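Local atomic coordinates of AxyAgu115A (Amphibacillus xylanus NBRC 15112, PDB entry 6NPS), a protein that probably hydrolyses alpha-linked glucuronic acid side groups from arabinoglucuronoxylan, as a family GH115 alpha-glucuronidase. Residues 22-27 / 53-58; 346-351 / 375-380; 858-863 / 944-949. The protein carries 3 engineered substitutions. All blocks are in the same frame, centred on the assembly; numbering follows the deposited sequence.

Interaction 1 (22-27 / 53-58); sequences FYQEEE and ATKDRD
Two short parallel strands meet here, the outer members of a beta-alpha-beta unit whose crossover is helix 30-47. Two backbone bonds set the register: Thr54 N gives its hydrogen to Phe22 O at 2.9 Å, in the plane of that carbonyl, and Gln24 N reaches Thr54 O at 2.8 Å from 30° above the carbonyl plane. Tyr23 makes the largest single contribution. Its CB leaves on the same face as Thr54, and with CG anti to the backbone N (chi1 178°) the ring swings toward 53-58. CD1 lies by Thr54 O; Tyr23 CE1 reaches Arg57 CG at 3.4 Å and has Lys55 O beside it; CZ rests against both Arg57 CG and CD. At the tip, Tyr23 OH sits 3.0 Å from Arg57 NH1, in the guanidinium plane at its edge, the ring and guanidinium planes being 88° apart. Water 1 is hydrogen-bonded to the same Tyr23 OH and donates weakly to Lys55 O. Bends at chi2 and chi3 lay the Arg57 methylenes along the phenol, while NH2 forms a salt bridge with Glu78. On the other face, Phe22 CB touches Ala53 CB at 3.9 Å. Past the strands, the extended Gln24 runs alongside Lys55, with its NE2 near Ala53 CB. An ST turn, Asp56 N to Thr54 OG1, redirects the chain, and an Asx turn from Asp58 N to Asp56 OD1 follows. The phenol thus meets arginine mainly through aliphatic carbon; the salt bridge to Glu78 probably balances much of the guanidinium charge, with Glu25 nearby probably adding to the negative field.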
loop_
_atom_site.group_PDB
_atom_site.type_symbol
_atom_site.label_atom_id
_atom_site.label_comp_id
_atom_site.label_asym_id
_atom_site.label_seq_id
_atom_site.Cartn_x
_atom_site.Cartn_y
_atom_site.Cartn_z
ATOM N N PHE A 22 -45.379 -25.017 -48.419
ATOM C CA PHE A 22 -44.327 -24.358 -49.188
ATOM C C PHE A 22 -44.219 -24.999 -50.559
ATOM O O PHE A 22 -44.358 -26.218 -50.703
ATOM C CB PHE A 22 -42.960 -24.453 -48.507
ATOM C CG PHE A 22 -42.784 -23.493 -47.367
ATOM C CD1 PHE A 22 -43.362 -23.751 -46.148
ATOM C CD2 PHE A 22 -42.039 -22.327 -47.520
ATOM C CE1 PHE A 22 -43.195 -22.890 -45.082
ATOM C CE2 PHE A 22 -41.872 -21.444 -46.447
ATOM C CZ PHE A 22 -42.477 -21.723 -45.237
ATOM N N TYR A 23 -43.951 -24.171 -51.556
ATOM C CA TYR A 23 -43.746 -24.624 -52.919
ATOM C C TYR A 23 -42.252 -24.612 -53.203
ATOM O O TYR A 23 -41.548 -23.690 -52.782
ATOM C CB TYR A 23 -44.487 -23.719 -53.889
ATOM C CG TYR A 23 -44.278 -24.098 -55.347
ATOM C CD1 TYR A 23 -44.623 -25.357 -55.812
ATOM C CD2 TYR A 23 -43.714 -23.197 -56.239
ATOM C CE1 TYR A 23 -44.427 -25.721 -57.151
ATOM C CE2 TYR A 23 -43.526 -23.547 -57.603
ATOM C CZ TYR A 23 -43.877 -24.807 -58.036
ATOM O OH TYR A 23 -43.681 -25.133 -59.359
ATOM N N GLN A 24 -41.755 -25.639 -53.888
ATOM C CA GLN A 24 -40.322 -25.776 -54.109
ATOM C C GLN A 24 -40.035 -25.840 -55.607
ATOM O O GLN A 24 -40.700 -26.588 -56.340
ATOM C CB GLN A 24 -39.802 -27.038 -53.414
ATOM C CG GLN A 24 -38.361 -26.973 -52.958
ATOM C CD GLN A 24 -38.014 -28.110 -51.999
ATOM O OE1 GLN A 24 -37.802 -29.248 -52.428
ATOM N NE2 GLN A 24 -37.974 -27.809 -50.697
ATOM N N GLU A 25 -39.061 -25.059 -56.070
ATOM C CA GLU A 25 -38.713 -25.062 -57.486
ATOM C C GLU A 25 -37.323 -25.649 -57.684
ATOM O O GLU A 25 -36.391 -25.339 -56.932
ATOM C CB GLU A 25 -38.768 -23.652 -58.093
ATOM C CG GLU A 25 -40.171 -23.093 -58.265
ATOM C CD GLU A 25 -40.181 -21.698 -58.908
ATOM O OE1 GLU A 25 -40.763 -21.543 -60.012
ATOM O OE2 GLU A 25 -39.613 -20.759 -58.295
ATOM N N GLU A 26 -37.209 -26.506 -58.697
ATOM C CA GLU A 26 -35.913 -26.983 -59.167
ATOM C C GLU A 26 -34.927 -25.852 -59.464
ATOM O O GLU A 26 -33.732 -25.999 -59.196
ATOM C CB GLU A 26 -36.138 -27.826 -60.434
ATOM C CG GLU A 26 -35.162 -28.951 -60.609
ATOM C CD GLU A 26 -33.965 -28.585 -61.482
ATOM O OE1 GLU A 26 -33.127 -29.482 -61.700
ATOM O OE2 GLU A 26 -33.846 -27.421 -61.936
ATOM N N GLU A 27 -35.408 -24.718 -59.981
ATOM C CA GLU A 27 -34.543 -23.623 -60.389
ATOM C C GLU A 27 -34.036 -22.794 -59.220
ATOM O O GLU A 27 -33.152 -21.954 -59.421
ATOM C CB GLU A 27 -35.280 -22.708 -61.369
ATOM C CG GLU A 27 -35.737 -23.399 -62.635
ATOM C CD GLU A 27 -37.091 -24.096 -62.485
ATOM O OE1 GLU A 27 -37.770 -23.901 -61.449
ATOM O OE2 GLU A 27 -37.483 -24.840 -63.416
ATOM N N ALA A 53 -43.103 -29.051 -47.847
ATOM C CA ALA A 53 -42.866 -28.441 -49.146
ATOM C C ALA A 53 -43.195 -29.441 -50.243
ATOM O O ALA A 53 -43.098 -30.654 -50.046
ATOM C CB ALA A 53 -41.404 -27.974 -49.292
ATOM N N THR A 54 -43.610 -28.939 -51.397
ATOM C CA THR A 54 -43.863 -29.817 -52.530
ATOM C C THR A 54 -43.348 -29.171 -53.806
ATOM O O THR A 54 -43.277 -27.944 -53.910
ATOM C CB THR A 54 -45.344 -30.154 -52.699
ATOM O OG1 THR A 54 -45.496 -31.090 -53.776
ATOM C CG2 THR A 54 -46.138 -28.909 -53.008
ATOM N N LYS A 55 -42.971 -30.012 -54.773
ATOM C CA LYS A 55 -42.647 -29.537 -56.109
ATOM C C LYS A 55 -43.832 -29.600 -57.061
ATOM O O LYS A 55 -43.757 -29.033 -58.154
ATOM C CB LYS A 55 -41.485 -30.347 -56.692
ATOM C CG LYS A 55 -40.253 -30.341 -55.822
ATOM C CD LYS A 55 -39.305 -31.472 -56.201
ATOM C CE LYS A 55 -38.521 -31.978 -54.990
ATOM N NZ LYS A 55 -37.720 -33.199 -55.309
ATOM N N ASP A 56 -44.919 -30.260 -56.679
ATOM C CA ASP A 56 -46.102 -30.386 -57.522
ATOM C C ASP A 56 -47.097 -29.298 -57.130
ATOM O O ASP A 56 -47.530 -29.229 -55.968
ATOM C CB ASP A 56 -46.711 -31.781 -57.374
ATOM C CG ASP A 56 -47.902 -32.024 -58.306
ATOM O OD1 ASP A 56 -48.650 -31.069 -58.611
ATOM O OD2 ASP A 56 -48.100 -33.185 -58.728
ATOM N N ARG A 57 -47.453 -28.456 -58.066
ATOM C CA ARG A 57 -48.371 -27.389 -57.764
ATOM C C ARG A 57 -49.766 -27.837 -57.376
ATOM O O ARG A 57 -50.469 -27.147 -56.700
ATOM C CB ARG A 57 -48.447 -26.404 -58.892
ATOM C CG ARG A 57 -47.252 -25.519 -58.961
ATOM C CD ARG A 57 -46.732 -25.414 -60.354
ATOM N NE ARG A 57 -47.247 -24.228 -60.968
ATOM C CZ ARG A 57 -46.502 -23.226 -61.361
ATOM N NH1 ARG A 57 -45.229 -23.278 -61.193
ATOM N NH2 ARG A 57 -47.047 -22.197 -61.930
ATOM N N ASP A 58 -50.194 -28.965 -57.866
ATOM C CA ASP A 58 -51.501 -29.447 -57.443
ATOM C C ASP A 58 -51.507 -29.974 -56.016
ATOM O O ASP A 58 -52.578 -30.285 -55.494
ATOM C CB ASP A 58 -51.984 -30.523 -58.399
ATOM C CG ASP A 58 -52.529 -29.939 -59.677
ATOM O OD1 ASP A 58 -53.394 -29.036 -59.585
ATOM O OD2 ASP A 58 -52.106 -30.387 -60.767
HETATM O O HOH W 1 -44.173 -27.420 -61.222
HETATM O O HOH W 2 -40.092 -31.294 -51.260
#

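Interaction 2 (346-351 / 375-380); sequences VPRMLA and LEDVIL
Backbone bonding defines a parallel strand pair: Ile379 N donates to Arg348 O at 2.9 Å, from 26° above the carbonyl plane, and Leu350 N donates to Ile379 O, also at 2.9 Å but nearly along the C=O axis. Strand 348-351 and strand 379-383 are neighbours in the eight-stranded parallel sheet of the family's TIM-barrel-type domain. Before the second strand, a type II turn from Leu375 to Val378 closes through Val378 N and Leu375 O.

Polar contacts gather round Arg348. Arg348 NE donates to Val346 O at 3.1 Å, only 5° out of the guanidinium plane, and NH1 holds water 4, which donates to Glu376 O; NH1 also bonds Asn332. A second water accepts from Arg348 N and donates to Asp377 O. Asp377 OD1 stays 4.3 Å from Arg348 NH2, too far for a salt bridge.

Aliphatic groups make the remaining contacts. Val378 CG2 lies over one face of the Arg348 guanidinium, near its rim, 3.7 Å from Arg348 NH1, whereas Val378 CG1, anti to the backbone N, turns to Leu350 CB at 4.1 Å. Leu350 CD2 meets Leu375 CD2 at 3.8 Å, crossing obliquely on the side covered by helix 317-338. On the other face, Met349 and Ile379 approach loosely through their CB atoms.

With Val346 O and water 4 in its plane and a methyl over one face, the guanidinium is restrained in rotation; its charge appears to be met mostly by neutral oxygens, Asp377 probably acting at longer range.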
loop_
_atom_site.group_PDB
_atom_site.type_symbol
_atom_site.label_atom_id
_atom_site.label_comp_id
_atom_site.label_asym_id
_atom_site.label_seq_id
_atom_site.Cartn_x
_atom_site.Cartn_y
_atom_site.Cartn_z
ATOM N N VAL A 346 -13.791 -6.673 -58.780
ATOM C CA VAL A 346 -13.323 -7.529 -57.697
ATOM C C VAL A 346 -13.308 -6.716 -56.406
ATOM O O VAL A 346 -12.477 -5.807 -56.252
ATOM C CB VAL A 346 -11.939 -8.123 -57.990
ATOM C CG1 VAL A 346 -11.571 -9.084 -56.874
ATOM C CG2 VAL A 346 -11.987 -8.817 -59.330
ATOM N N PRO A 347 -14.158 -7.034 -55.435
ATOM C CA PRO A 347 -14.124 -6.301 -54.152
ATOM C C PRO A 347 -12.809 -6.561 -53.425
ATOM O O PRO A 347 -12.412 -7.712 -53.196
ATOM C CB PRO A 347 -15.320 -6.868 -53.374
ATOM C CG PRO A 347 -16.190 -7.535 -54.412
ATOM C CD PRO A 347 -15.223 -8.046 -55.486
ATOM N N ARG A 348 -12.129 -5.478 -53.069
ATOM C CA ARG A 348 -10.880 -5.564 -52.343
ATOM C C ARG A 348 -10.904 -4.538 -51.223
ATOM O O ARG A 348 -11.641 -3.540 -51.285
ATOM C CB ARG A 348 -9.668 -5.324 -53.245
ATOM C CG ARG A 348 -9.472 -6.348 -54.360
ATOM C CD ARG A 348 -8.699 -5.731 -55.539
ATOM N NE ARG A 348 -9.527 -4.769 -56.272
ATOM C CZ ARG A 348 -9.058 -3.695 -56.907
ATOM N NH1 ARG A 348 -7.751 -3.437 -56.932
ATOM N NH2 ARG A 348 -9.893 -2.884 -57.537
ATOM N N MET A 349 -10.090 -4.805 -50.194
ATOM C CA MET A 349 -10.070 -3.979 -48.991
ATOM C C MET A 349 -8.634 -3.855 -48.491
ATOM O O MET A 349 -7.891 -4.843 -48.445
ATOM C CB MET A 349 -10.963 -4.577 -47.893
ATOM C CG MET A 349 -11.016 -3.768 -46.565
ATOM S SD MET A 349 -9.846 -4.461 -45.327
ATOM C CE MET A 349 -10.735 -5.954 -44.843
ATOM N N LEU A 350 -8.260 -2.640 -48.094
ATOM C CA LEU A 350 -6.975 -2.377 -47.465
ATOM C C LEU A 350 -7.252 -1.862 -46.060
ATOM O O LEU A 350 -7.985 -0.884 -45.887
ATOM C CB LEU A 350 -6.158 -1.379 -48.280
ATOM C CG LEU A 350 -4.924 -0.930 -47.498
ATOM C CD1 LEU A 350 -3.916 -2.092 -47.411
ATOM C CD2 LEU A 350 -4.306 0.281 -48.186
ATOM N N ALA A 351 -6.719 -2.547 -45.059
ATOM C CA ALA A 351 -6.956 -2.166 -43.677
ATOM C C ALA A 351 -5.981 -1.066 -43.281
ATOM O O ALA A 351 -4.767 -1.249 -43.385
ATOM C CB ALA A 351 -6.800 -3.380 -42.770
ATOM N N LEU A 375 -4.950 1.945 -55.254
ATOM C CA LEU A 375 -6.074 1.904 -54.325
ATOM C C LEU A 375 -7.395 2.343 -54.948
ATOM O O LEU A 375 -8.426 2.332 -54.262
ATOM C CB LEU A 375 -5.765 2.759 -53.110
ATOM C CG LEU A 375 -4.509 2.224 -52.428
ATOM C CD1 LEU A 375 -4.136 3.170 -51.306
ATOM C CD2 LEU A 375 -4.758 0.797 -51.883
ATOM N N GLU A 376 -7.409 2.674 -56.233
ATOM C CA GLU A 376 -8.670 3.021 -56.865
ATOM C C GLU A 376 -9.594 1.803 -56.883
ATOM O O GLU A 376 -9.175 0.688 -57.239
ATOM C CB GLU A 376 -8.433 3.577 -58.271
ATOM C CG GLU A 376 -9.580 4.468 -58.735
ATOM C CD GLU A 376 -10.215 5.229 -57.570
ATOM O OE1 GLU A 376 -11.331 4.842 -57.148
ATOM O OE2 GLU A 376 -9.617 6.219 -57.089
ATOM N N ASP A 377 -10.842 2.015 -56.456
ATOM C CA ASP A 377 -11.903 1.027 -56.327
ATOM C C ASP A 377 -11.709 0.144 -55.105
ATOM O O ASP A 377 -12.567 -0.706 -54.865
ATOM C CB ASP A 377 -12.054 0.130 -57.568
ATOM C CG ASP A 377 -11.968 0.920 -58.874
ATOM O OD1 ASP A 377 -11.107 0.593 -59.732
ATOM O OD2 ASP A 377 -12.769 1.875 -59.032
ATOM N N VAL A 378 -10.636 0.310 -54.327
ATOM C CA VAL A 378 -10.424 -0.483 -53.120
ATOM C C VAL A 378 -11.169 0.144 -51.940
ATOM O O VAL A 378 -11.136 1.372 -51.737
ATOM C CB VAL A 378 -8.919 -0.615 -52.819
ATOM C CG1 VAL A 378 -8.700 -1.334 -51.470
ATOM C CG2 VAL A 378 -8.222 -1.362 -53.942
ATOM N N ILE A 379 -11.830 -0.697 -51.138
ATOM C CA ILE A 379 -12.403 -0.220 -49.882
ATOM C C ILE A 379 -11.279 0.084 -48.899
ATOM O O ILE A 379 -10.420 -0.761 -48.651
ATOM C CB ILE A 379 -13.344 -1.270 -49.275
ATOM C CG1 ILE A 379 -14.499 -1.603 -50.229
ATOM C CG2 ILE A 379 -13.873 -0.765 -47.917
ATOM C CD1 ILE A 379 -15.045 -3.009 -49.982
ATOM N N LEU A 380 -11.315 1.269 -48.280
ATOM C CA LEU A 380 -10.275 1.679 -47.336
ATOM C C LEU A 380 -10.861 1.515 -45.953
ATOM O O LEU A 380 -11.743 2.285 -45.539
ATOM C CB LEU A 380 -9.807 3.106 -47.614
ATOM C CG LEU A 380 -9.154 3.305 -48.995
ATOM C CD1 LEU A 380 -8.867 4.761 -49.331
ATOM C CD2 LEU A 380 -7.846 2.529 -49.064
HETATM O O HOH W 3 -13.541 -3.099 -53.935
HETATM O O HOH W 4 -6.897 -0.988 -57.826
#

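Interaction 3 (858-863 / 944-949); sequences GVYELE and IVIYPD
Strands 858-863 and 944-948 run antiparallel, their axes 4.5 Å apart at closest and 153° between directions, with Glu861-Tyr947 and Glu863-Val945 as hydrogen-bonded pairs and Leu862-Ile946 as a non-hydrogen-bonded pair. Reciprocal bonds join each of the two former pairs, Glu861 N reaching Tyr947 O at 2.8 Å nearly along the C=O axis, and Asp949 N to Val859 O extends the ladder. On the face of Leu862 and Ile946, Leu862 CD1 presses on Ile944 CG2 at 3.4 Å, tighter than ordinary contact, and on Ile946 CG1 at 3.7 Å. Tyr860 CE2 lies 4.0 Å from Pro948 CD, while its OH bonds Glu856 O. On the other face, Tyr947 CG takes the crowded position between N and carbonyl carbon (chi1 51°), laying the ring under Glu861: Glu861 CB stands 3.8 Å from the centroid of the Tyr947 ring, 23° off its normal, a CH-pi contact. Glu863 OE1 comes to the ring edge. Glu861 bends at chi2, so Glu861 OE2 approaches Asp949 OD2 to 3.9 Å, and water 5 donates to both. Lys920 forms a salt bridge with Glu861. This strand pair in the C-terminal domain thus has an aliphatic face, and on the other a tyrosine ring flanked by carboxylates, whose repulsion water and lysine probably ease.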
loop_
_atom_site.group_PDB
_atom_site.type_symbol
_atom_site.label_atom_id
_atom_site.label_comp_id
_atom_site.label_asym_id
_atom_site.label_seq_id
_atom_site.Cartn_x
_atom_site.Cartn_y
_atom_site.Cartn_z
ATOM N N GLY A 858 -11.044 35.979 -8.894
ATOM C CA GLY A 858 -9.710 35.429 -8.963
ATOM C C GLY A 858 -9.599 34.396 -10.058
ATOM O O GLY A 858 -10.504 34.225 -10.879
ATOM N N VAL A 859 -8.461 33.707 -10.046
ATOM C CA VAL A 859 -8.175 32.675 -11.024
ATOM C C VAL A 859 -8.781 31.371 -10.545
ATOM O O VAL A 859 -8.561 30.942 -9.393
ATOM C CB VAL A 859 -6.667 32.526 -11.252
ATOM C CG1 VAL A 859 -6.414 31.549 -12.412
ATOM C CG2 VAL A 859 -6.060 33.901 -11.551
ATOM N N TYR A 860 -9.558 30.749 -11.423
ATOM C CA TYR A 860 -10.183 29.467 -11.161
ATOM C C TYR A 860 -9.647 28.443 -12.138
ATOM O O TYR A 860 -9.242 28.777 -13.263
ATOM C CB TYR A 860 -11.729 29.569 -11.262
ATOM C CG TYR A 860 -12.298 30.242 -10.024
ATOM C CD1 TYR A 860 -12.177 31.614 -9.850
ATOM C CD2 TYR A 860 -12.906 29.497 -9.003
ATOM C CE1 TYR A 860 -12.673 32.245 -8.699
ATOM C CE2 TYR A 860 -13.406 30.120 -7.850
ATOM C CZ TYR A 860 -13.283 31.494 -7.710
ATOM O OH TYR A 860 -13.753 32.133 -6.580
ATOM N N GLU A 861 -9.648 27.191 -11.698
ATOM C CA GLU A 861 -9.424 26.069 -12.595
ATOM C C GLU A 861 -10.766 25.613 -13.147
ATOM O O GLU A 861 -11.729 25.444 -12.397
ATOM C CB GLU A 861 -8.719 24.910 -11.892
ATOM C CG GLU A 861 -7.283 25.221 -11.505
ATOM C CD GLU A 861 -6.270 24.949 -12.617
ATOM O OE1 GLU A 861 -6.657 24.928 -13.808
ATOM O OE2 GLU A 861 -5.074 24.761 -12.297
ATOM N N LEU A 862 -10.819 25.437 -14.462
ATOM C CA LEU A 862 -11.986 24.937 -15.167
ATOM C C LEU A 862 -11.586 23.595 -15.760
ATOM O O LEU A 862 -10.710 23.528 -16.621
ATOM C CB LEU A 862 -12.433 25.933 -16.240
ATOM C CG LEU A 862 -13.520 25.522 -17.222
ATOM C CD1 LEU A 862 -14.860 25.511 -16.539
ATOM C CD2 LEU A 862 -13.547 26.509 -18.402
ATOM N N GLU A 863 -12.203 22.532 -15.272
ATOM C CA GLU A 863 -11.854 21.182 -15.650
ATOM C C GLU A 863 -13.028 20.547 -16.386
ATOM O O GLU A 863 -14.163 20.584 -15.903
ATOM C CB GLU A 863 -11.489 20.371 -14.412
ATOM C CG GLU A 863 -11.198 18.899 -14.693
ATOM C CD GLU A 863 -10.719 18.152 -13.453
ATOM O OE1 GLU A 863 -11.198 18.463 -12.333
ATOM O OE2 GLU A 863 -9.844 17.267 -13.598
ATOM N N ILE A 944 -18.400 19.432 -15.831
ATOM C CA ILE A 944 -17.505 20.571 -15.661
ATOM C C ILE A 944 -17.302 20.767 -14.162
ATOM O O ILE A 944 -18.277 20.808 -13.404
ATOM C CB ILE A 944 -18.094 21.856 -16.269
ATOM C CG1 ILE A 944 -18.556 21.613 -17.714
ATOM C CG2 ILE A 944 -17.110 22.997 -16.143
ATOM C CD1 ILE A 944 -19.498 22.698 -18.249
ATOM N N VAL A 945 -16.055 20.959 -13.745
ATOM C CA VAL A 945 -15.740 21.247 -12.350
ATOM C C VAL A 945 -14.955 22.548 -12.296
ATOM O O VAL A 945 -14.031 22.739 -13.090
ATOM C CB VAL A 945 -14.944 20.093 -11.719
ATOM C CG1 VAL A 945 -14.615 20.429 -10.274
ATOM C CG2 VAL A 945 -15.751 18.791 -11.827
ATOM N N ILE A 946 -15.314 23.441 -11.358
ATOM C CA ILE A 946 -14.670 24.741 -11.210
ATOM C C ILE A 946 -14.248 24.914 -9.751
ATOM O O ILE A 946 -15.050 24.688 -8.837
ATOM C CB ILE A 946 -15.612 25.893 -11.647
ATOM C CG1 ILE A 946 -16.131 25.681 -13.092
ATOM C CG2 ILE A 946 -14.928 27.257 -11.491
ATOM C CD1 ILE A 946 -17.355 26.620 -13.474
ATOM N N TYR A 947 -13.010 25.342 -9.528
ATOM C CA TYR A 947 -12.497 25.451 -8.169
ATOM C C TYR A 947 -11.358 26.450 -8.178
ATOM O O TYR A 947 -10.772 26.710 -9.229
ATOM C CB TYR A 947 -12.033 24.092 -7.618
ATOM C CG TYR A 947 -11.078 23.318 -8.496
ATOM C CD1 TYR A 947 -11.552 22.449 -9.472
ATOM C CD2 TYR A 947 -9.698 23.446 -8.348
ATOM C CE1 TYR A 947 -10.681 21.717 -10.274
ATOM C CE2 TYR A 947 -8.819 22.721 -9.159
ATOM C CZ TYR A 947 -9.321 21.856 -10.105
ATOM O OH TYR A 947 -8.472 21.141 -10.913
ATOM N N PRO A 948 -11.065 27.085 -7.042
ATOM C CA PRO A 948 -10.064 28.160 -7.065
ATOM C C PRO A 948 -8.681 27.610 -7.396
ATOM O O PRO A 948 -8.368 26.438 -7.151
ATOM C CB PRO A 948 -10.132 28.772 -5.651
ATOM C CG PRO A 948 -11.170 27.993 -4.873
ATOM C CD PRO A 948 -11.879 27.054 -5.807
ATOM N N ASP A 949 -7.870 28.458 -8.023
ATOM C CA ASP A 949 -6.500 28.101 -8.367
ATOM C C ASP A 949 -5.759 27.540 -7.158
ATOM O O ASP A 949 -5.716 28.163 -6.093
ATOM C CB ASP A 949 -5.767 29.340 -8.895
ATOM C CG ASP A 949 -4.490 28.993 -9.635
ATOM O OD1 ASP A 949 -3.706 29.923 -9.947
ATOM O OD2 ASP A 949 -4.280 27.795 -9.910
HETATM O O HOH W 5 -4.799 24.922 -9.638
#

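In the fold
Interactions 1 and 2 each pair parallel strands of a beta-alpha-beta unit, whereas interaction 3 zips antiparallel strands in the C-terminal domain. Interaction 1 is partly buried and far out, its centre 45 Å from the chain's centre; the other two are buried contacts, at 28 and 33 Å. No two share an element. The centres of interactions 1 and 2 lie about 41 Å apart. Interactions 1 and 3, the most distant pair, fall on opposite sides of the chain's centre. The polar chemistry differs too. The arginine of interaction 1 has an acidic partner, that of the buried interaction 2 relies mainly on neutral oxygens and water, and interaction 3 keeps its paired carboxylates at a partly exposed margin, beside a lysine.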